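Local coordinates for protein transcriptional activator of comK gene (Bacillus halodurans, PDB 2HQB) that is probably a membrane-anchored lipoprotein of the BMP (PnrA-like substrate-binding) family that activates transcription of the competence gene comK, at residues 205-210 against 219-224; 122-127 against 182-187; 211-216 against 223-228. All coordinates share one frame; numbering follows the deposited sequence.

Contact 1: 205-210 against 219-224; sequences DFAIGY and GSTILT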
# COMPACT_ATOMS: atom_id res chain seq x y z
N ASP A 205 -14.72 -3.92 18.49
CA ASP A 205 -15.16 -4.27 17.15
C ASP A 205 -13.99 -4.90 16.37
O ASP A 205 -12.88 -5.05 16.90
CB ASP A 205 -15.72 -3.02 16.44
CG ASP A 205 -17.18 -2.72 16.82
OD1 ASP A 205 -18.01 -3.64 16.64
OD2 ASP A 205 -17.51 -1.60 17.29
N PHE A 206 -14.24 -5.30 15.12
CA PHE A 206 -13.23 -5.90 14.25
C PHE A 206 -12.71 -4.93 13.18
O PHE A 206 -13.44 -4.10 12.66
CB PHE A 206 -13.82 -7.12 13.53
CG PHE A 206 -13.98 -8.32 14.42
CD1 PHE A 206 -14.98 -9.25 14.18
CD2 PHE A 206 -13.10 -8.54 15.46
CE1 PHE A 206 -15.10 -10.38 14.97
CE2 PHE A 206 -13.21 -9.67 16.26
CZ PHE A 206 -14.22 -10.59 16.00
N ALA A 207 -11.43 -5.03 12.86
CA ALA A 207 -10.91 -4.16 11.82
C ALA A 207 -10.16 -4.96 10.77
O ALA A 207 -9.90 -6.14 10.95
CB ALA A 207 -10.01 -3.12 12.43
N ILE A 208 -9.87 -4.31 9.64
CA ILE A 208 -9.07 -4.91 8.57
C ILE A 208 -7.78 -4.08 8.46
O ILE A 208 -7.83 -2.85 8.32
CB ILE A 208 -9.76 -4.89 7.17
CG1 ILE A 208 -11.05 -5.71 7.17
CG2 ILE A 208 -8.81 -5.47 6.12
CD1 ILE A 208 -10.85 -7.14 7.57
N GLY A 209 -6.62 -4.74 8.55
CA GLY A 209 -5.35 -4.04 8.44
C GLY A 209 -5.13 -3.33 7.10
O GLY A 209 -5.63 -3.75 6.05
N TYR A 210 -4.35 -2.26 7.13
CA TYR A 210 -4.07 -1.48 5.93
C TYR A 210 -2.58 -1.36 5.58
O TYR A 210 -1.79 -0.87 6.39
CB TYR A 210 -4.64 -0.07 6.07
CG TYR A 210 -4.68 0.68 4.77
CD1 TYR A 210 -5.50 0.21 3.72
CD2 TYR A 210 -3.91 1.83 4.57
CE1 TYR A 210 -5.56 0.87 2.50
CE2 TYR A 210 -3.94 2.51 3.33
CZ TYR A 210 -4.78 2.01 2.30
OH TYR A 210 -4.83 2.63 1.06
N GLY A 219 -4.48 -7.15 17.45
CA GLY A 219 -4.34 -8.52 17.90
C GLY A 219 -5.67 -9.14 18.16
O GLY A 219 -6.37 -8.77 19.13
N SER A 220 -6.03 -10.08 17.28
CA SER A 220 -7.32 -10.77 17.31
C SER A 220 -8.45 -9.79 16.95
O SER A 220 -9.59 -10.20 16.79
CB SER A 220 -7.61 -11.41 18.67
OG SER A 220 -8.54 -10.63 19.41
N THR A 221 -8.14 -8.50 16.87
CA THR A 221 -9.10 -7.46 16.46
C THR A 221 -8.92 -7.32 14.95
O THR A 221 -9.83 -6.93 14.21
CB THR A 221 -8.75 -6.12 17.07
OG1 THR A 221 -9.21 -6.08 18.41
CG2 THR A 221 -9.39 -5.00 16.30
N ILE A 222 -7.70 -7.63 14.51
CA ILE A 222 -7.31 -7.55 13.12
C ILE A 222 -7.64 -8.87 12.45
O ILE A 222 -6.85 -9.80 12.48
CB ILE A 222 -5.81 -7.23 13.02
CG1 ILE A 222 -5.53 -5.93 13.79
CG2 ILE A 222 -5.39 -7.05 11.59
CD1 ILE A 222 -6.24 -4.70 13.24
N LEU A 223 -8.84 -8.93 11.87
CA LEU A 223 -9.35 -10.10 11.16
C LEU A 223 -8.33 -10.49 10.12
O LEU A 223 -7.96 -11.66 9.98
CB LEU A 223 -10.65 -9.74 10.46
CG LEU A 223 -11.64 -9.05 11.41
CD1 LEU A 223 -12.89 -8.62 10.65
CD2 LEU A 223 -11.99 -10.01 12.54
N THR A 224 -7.88 -9.47 9.39
CA THR A 224 -6.87 -9.61 8.35
C THR A 224 -6.39 -8.22 7.92
O THR A 224 -6.91 -7.20 8.38
CB THR A 224 -7.43 -10.41 7.15
OG1 THR A 224 -7.34 -11.79 7.48
CG2 THR A 224 -6.66 -10.18 5.85
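Phe206 and Leu223 meet with CG of each side chain anti to its own carbonyl carbon (chi1 -74° and -50°), and the two side chains cross at about a right angle. Leu223 CD2 lies over one face of the Phe206 ring, offset toward the rim, in a CH-pi contact 3.5 Å from the ring centroid, while Leu223 CD1 packs against Phe206 CB. The same leucine also touches Ile208, whose CD1 lies 3.9 Å from Leu223 CB, so that it packs on two residues of strand 206-210. Ala207 faces the opposite side of the sheet from Ile208, and its CB packs on Ile222 CD1 at 4.2 Å, next to Ile200 of helix 193-203. The backbone of Ala207 joins the strands in parallel register: its N donates to Thr221 O at 2.8 Å, almost straight at 176°, and its O accepts from Leu223 N at 3.1 Å. Thr221 CG2 rests against Asp205 O at 3.5 Å. Thr224 turns its OG1 back to its own chain, donating to Leu223 O at 2.6 Å. Strand 206-210 also bonds through the backbones of Phe206 and Ile208 to Phe185 of strand 184-186, and Val184 of that strand packs on Leu223. Parallel strands with apolar residues on both sheet faces and helices packed against them are the core of an alpha/beta domain, here one of the two lobes of a periplasmic-binding-protein fold.

Contact 2: 122-127 against 182-187; sequences SMSETH and VDVFYP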
# COMPACT_ATOMS: atom_id res chain seq x y z
N SER A 122 -18.12 -11.46 6.19
CA SER A 122 -18.26 -12.77 6.80
C SER A 122 -18.17 -12.68 8.31
O SER A 122 -18.86 -13.38 9.02
CB SER A 122 -17.16 -13.71 6.29
OG SER A 122 -16.29 -14.09 7.34
N MSE A 123 -17.33 -11.80 8.81
CA MSE A 123 -17.16 -11.68 10.25
C MSE A 123 -18.06 -10.66 10.89
O MSE A 123 -17.81 -10.23 12.02
CB MSE A 123 -15.70 -11.35 10.56
CG MSE A 123 -14.79 -12.50 10.30
SE MSE A 123 -15.45 -14.01 11.30
CE MSE A 123 -14.98 -13.38 13.08
N SER A 124 -19.10 -10.25 10.17
CA SER A 124 -19.98 -9.25 10.73
C SER A 124 -21.22 -9.86 11.31
O SER A 124 -21.78 -10.83 10.78
CB SER A 124 -20.37 -8.23 9.67
OG SER A 124 -21.13 -7.18 10.24
N GLU A 125 -21.64 -9.29 12.43
CA GLU A 125 -22.85 -9.73 13.09
C GLU A 125 -24.02 -8.94 12.52
O GLU A 125 -25.03 -9.52 12.14
CB GLU A 125 -22.73 -9.49 14.58
CG GLU A 125 -21.99 -10.59 15.31
CD GLU A 125 -22.82 -11.86 15.44
OE1 GLU A 125 -23.01 -12.56 14.41
OE2 GLU A 125 -23.29 -12.14 16.57
N THR A 126 -23.86 -7.62 12.42
CA THR A 126 -24.89 -6.74 11.90
C THR A 126 -24.93 -6.63 10.40
O THR A 126 -25.62 -5.77 9.87
CB THR A 126 -24.71 -5.30 12.38
OG1 THR A 126 -24.34 -5.30 13.76
CG2 THR A 126 -26.03 -4.51 12.20
N HIS A 127 -24.19 -7.47 9.70
CA HIS A 127 -24.18 -7.36 8.25
C HIS A 127 -24.05 -5.90 7.82
O HIS A 127 -24.70 -5.45 6.87
CB HIS A 127 -25.44 -7.99 7.69
CG HIS A 127 -25.39 -9.48 7.68
ND1 HIS A 127 -24.86 -10.19 8.73
CD2 HIS A 127 -25.72 -10.38 6.73
CE1 HIS A 127 -24.86 -11.48 8.42
NE2 HIS A 127 -25.38 -11.62 7.22
N VAL A 182 -22.31 -0.50 12.92
CA VAL A 182 -21.29 -1.04 12.03
C VAL A 182 -20.32 -1.74 12.99
O VAL A 182 -19.96 -1.19 14.04
CB VAL A 182 -20.55 0.08 11.23
CG1 VAL A 182 -19.77 -0.53 10.08
CG2 VAL A 182 -21.55 1.08 10.68
N ASP A 183 -19.88 -2.94 12.65
CA ASP A 183 -19.01 -3.68 13.55
C ASP A 183 -17.69 -4.20 12.97
O ASP A 183 -16.91 -4.86 13.67
CB ASP A 183 -19.82 -4.82 14.16
CG ASP A 183 -20.41 -5.76 13.11
OD1 ASP A 183 -21.02 -6.78 13.50
OD2 ASP A 183 -20.27 -5.47 11.89
N VAL A 184 -17.44 -3.96 11.69
CA VAL A 184 -16.19 -4.37 11.07
C VAL A 184 -15.73 -3.14 10.29
O VAL A 184 -16.47 -2.64 9.44
CB VAL A 184 -16.38 -5.56 10.13
CG1 VAL A 184 -15.04 -6.05 9.62
CG2 VAL A 184 -17.11 -6.66 10.86
N PHE A 185 -14.53 -2.66 10.60
CA PHE A 185 -13.99 -1.47 9.94
C PHE A 185 -12.69 -1.64 9.09
O PHE A 185 -11.80 -2.46 9.37
CB PHE A 185 -13.80 -0.37 10.97
CG PHE A 185 -15.06 -0.02 11.72
CD1 PHE A 185 -15.52 -0.82 12.75
CD2 PHE A 185 -15.75 1.16 11.44
CE1 PHE A 185 -16.65 -0.46 13.51
CE2 PHE A 185 -16.87 1.54 12.19
CZ PHE A 185 -17.32 0.73 13.23
N TYR A 186 -12.63 -0.86 8.02
CA TYR A 186 -11.51 -0.84 7.10
C TYR A 186 -11.04 0.61 7.08
O TYR A 186 -11.51 1.39 6.26
CB TYR A 186 -11.98 -1.25 5.70
CG TYR A 186 -10.85 -1.41 4.71
CD1 TYR A 186 -9.60 -1.91 5.11
CD2 TYR A 186 -11.02 -1.08 3.37
CE1 TYR A 186 -8.54 -2.09 4.19
CE2 TYR A 186 -9.96 -1.26 2.45
CZ TYR A 186 -8.73 -1.77 2.87
OH TYR A 186 -7.73 -1.98 1.97
N PRO A 187 -10.14 0.99 8.01
CA PRO A 187 -9.67 2.39 8.02
C PRO A 187 -8.48 2.53 7.07
O PRO A 187 -7.32 2.44 7.47
CB PRO A 187 -9.36 2.63 9.50
CG PRO A 187 -8.92 1.25 10.00
CD PRO A 187 -9.65 0.21 9.17
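The turn between helix 110-122 and strand 128-133 is fastened to Asp183, next to strand 184-186, by a single carboxylate that takes three hydrogen bonds from successive residues. A chi1 of 58° sets Asp183 CG toward the turn, and Ser124 OG, anti to its own backbone N, lies 2.5 Å from Asp183 OD2, donating to the syn lone pair of that oxygen. Asp183 OD1 takes two backbone donors. Glu125 N is 2.8 Å from Asp183 OD1, on the syn side and 17° out of the carboxylate plane. Thr126 N approaches the same OD1 from above the plane at 3.2 Å, its N-H nearly straight at 168°. An alanine in place of Asp183 would probably leave Ser124 OG and the two backbone N-H groups without these acceptors and let the turn shift away from the strand. Beside this polar grip, Val184 CG2 packs on Ser124 CB at 3.8 Å and equally close to the carbonyl O of Met123, a selenomethionine. Strand 184-186 runs between 128-133 and 206-211 in the sheet, Asp183 bonding through its backbone to Lys128 and Phe206, while Met123, just past helix 110-122, reaches Phe206 and Leu223.

Contact 3: 211-216 against 223-228; sequences VGDQAD and LTSTVQ
Val211, Ser225 and Gln228 give up the most surface here, and each meets the opposite segment in its own way. Val211 engages mainly through its backbone: its N donates a weak, bent hydrogen bond to Thr226 O at 2.9 Å, and its O accepts a long, weak one from Gln228 N at 3.5 Å. Together they pair Val211 with Val227 as the last parallel bridge before the chain turns off strand 206-211. Of its side chain, CG2 reaches Gln228 OE1 at 3.9 Å, the two side chains crossing obliquely. Ser225 points its side chain at the departing loop. Its OG donates to Asp213 O at 2.6 Å, from above the carbonyl plane and 65° out of it, and its CB lies against Gly212 O. Val227 CG2 lies 3.9 Å from Gly212 C. Gln214, bent at chi2, sends its amide NE2 back to Tyr210 O, and Asp213 OD1 accepts from Glu264 N, so the loop is tied to other segments too. The contact is thus mainly polar, with Val211 covered chiefly by backbone and by Gln228; since both main-chain bonds are weak, the firm hydrogen bond between the segments is that of the serine hydroxyl.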
# COMPACT_ATOMS: atom_id res chain seq x y z
N VAL A 211 -2.22 -1.78 4.37
CA VAL A 211 -0.85 -1.70 3.85
C VAL A 211 0.20 -2.47 4.64
O VAL A 211 1.26 -2.74 4.13
CB VAL A 211 -0.41 -0.23 3.68
CG1 VAL A 211 0.96 -0.14 3.15
CG2 VAL A 211 -1.36 0.48 2.71
N GLY A 212 -0.11 -2.86 5.88
CA GLY A 212 0.83 -3.61 6.69
C GLY A 212 0.17 -4.83 7.32
O GLY A 212 -1.04 -4.87 7.49
N ASP A 213 0.94 -5.84 7.70
CA ASP A 213 0.35 -7.02 8.30
C ASP A 213 -0.49 -6.74 9.52
O ASP A 213 -1.32 -7.58 9.90
CB ASP A 213 1.39 -8.04 8.67
CG ASP A 213 0.77 -9.33 9.09
OD1 ASP A 213 0.06 -9.92 8.26
OD2 ASP A 213 0.99 -9.74 10.26
N GLN A 214 -0.27 -5.59 10.16
CA GLN A 214 -1.09 -5.15 11.29
C GLN A 214 -1.53 -6.12 12.34
O GLN A 214 -2.20 -5.69 13.25
CB GLN A 214 -2.40 -4.54 10.83
CG GLN A 214 -2.40 -3.22 10.07
CD GLN A 214 -1.13 -2.42 10.20
OE1 GLN A 214 -0.55 -2.30 11.28
NE2 GLN A 214 -0.69 -1.85 9.09
N ALA A 215 -1.24 -7.41 12.22
CA ALA A 215 -1.72 -8.34 13.24
C ALA A 215 -1.11 -8.10 14.60
O ALA A 215 -1.82 -7.94 15.58
CB ALA A 215 -1.46 -9.75 12.80
N ASP A 216 0.22 -8.05 14.68
CA ASP A 216 0.87 -7.83 15.96
C ASP A 216 0.66 -6.43 16.55
O ASP A 216 0.86 -6.21 17.75
CB ASP A 216 2.34 -8.18 15.81
CG ASP A 216 2.53 -9.67 15.48
OD1 ASP A 216 2.26 -10.52 16.36
OD2 ASP A 216 2.91 -10.00 14.33
N LEU A 223 -8.84 -8.93 11.87
CA LEU A 223 -9.35 -10.10 11.16
C LEU A 223 -8.33 -10.49 10.12
O LEU A 223 -7.96 -11.66 9.98
CB LEU A 223 -10.65 -9.74 10.46
CG LEU A 223 -11.64 -9.05 11.41
CD1 LEU A 223 -12.89 -8.62 10.65
CD2 LEU A 223 -11.99 -10.01 12.54
N THR A 224 -7.88 -9.47 9.39
CA THR A 224 -6.87 -9.61 8.35
C THR A 224 -6.39 -8.22 7.92
O THR A 224 -6.91 -7.20 8.38
CB THR A 224 -7.43 -10.41 7.15
OG1 THR A 224 -7.34 -11.79 7.48
CG2 THR A 224 -6.66 -10.18 5.85
N SER A 225 -5.40 -8.20 7.04
CA SER A 225 -4.85 -6.96 6.57
C SER A 225 -4.65 -7.01 5.06
O SER A 225 -4.27 -8.05 4.51
CB SER A 225 -3.52 -6.73 7.28
OG SER A 225 -3.47 -7.52 8.46
N THR A 226 -4.94 -5.89 4.38
CA THR A 226 -4.73 -5.79 2.94
C THR A 226 -3.27 -5.28 2.78
O THR A 226 -3.00 -4.10 2.77
CB THR A 226 -5.81 -4.83 2.26
OG1 THR A 226 -5.78 -3.51 2.82
CG2 THR A 226 -7.21 -5.39 2.45
N VAL A 227 -2.34 -6.22 2.67
CA VAL A 227 -0.92 -5.90 2.60
C VAL A 227 -0.30 -5.57 1.23
O VAL A 227 -0.56 -6.25 0.24
CB VAL A 227 -0.14 -7.06 3.21
CG1 VAL A 227 1.32 -6.69 3.39
CG2 VAL A 227 -0.77 -7.45 4.52
N GLN A 228 0.53 -4.52 1.20
CA GLN A 228 1.24 -4.13 -0.00
C GLN A 228 2.73 -4.20 0.37
O GLN A 228 3.19 -3.47 1.24
CB GLN A 228 0.84 -2.71 -0.42
CG GLN A 228 -0.63 -2.63 -0.78
CD GLN A 228 -1.02 -1.31 -1.41
OE1 GLN A 228 -0.55 -0.26 -1.00
NE2 GLN A 228 -1.90 -1.35 -2.41

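In the fold
The three contacts lie in one alpha/beta lobe and meet on its mixed sheet. Contact 1 is the buried one, joining strands 206-211 and 222-228 by main-chain bonds and apolar packing. Contact 3 joins the end of strand 206-211 and the loop that follows it to strand 222-228; it is only partly buried and more polar, and shares Leu223 and Thr224 with contact 1. Contact 2, also partly buried, relies on a carboxylate, and its centre is about 22 Å from the centre of the chain, against about 10 Å for contact 3. Strand 184-186 of contact 2 neighbours strand 206-211 in the sheet, and Tyr186 OH reaches Thr226 OG1 of contact 3.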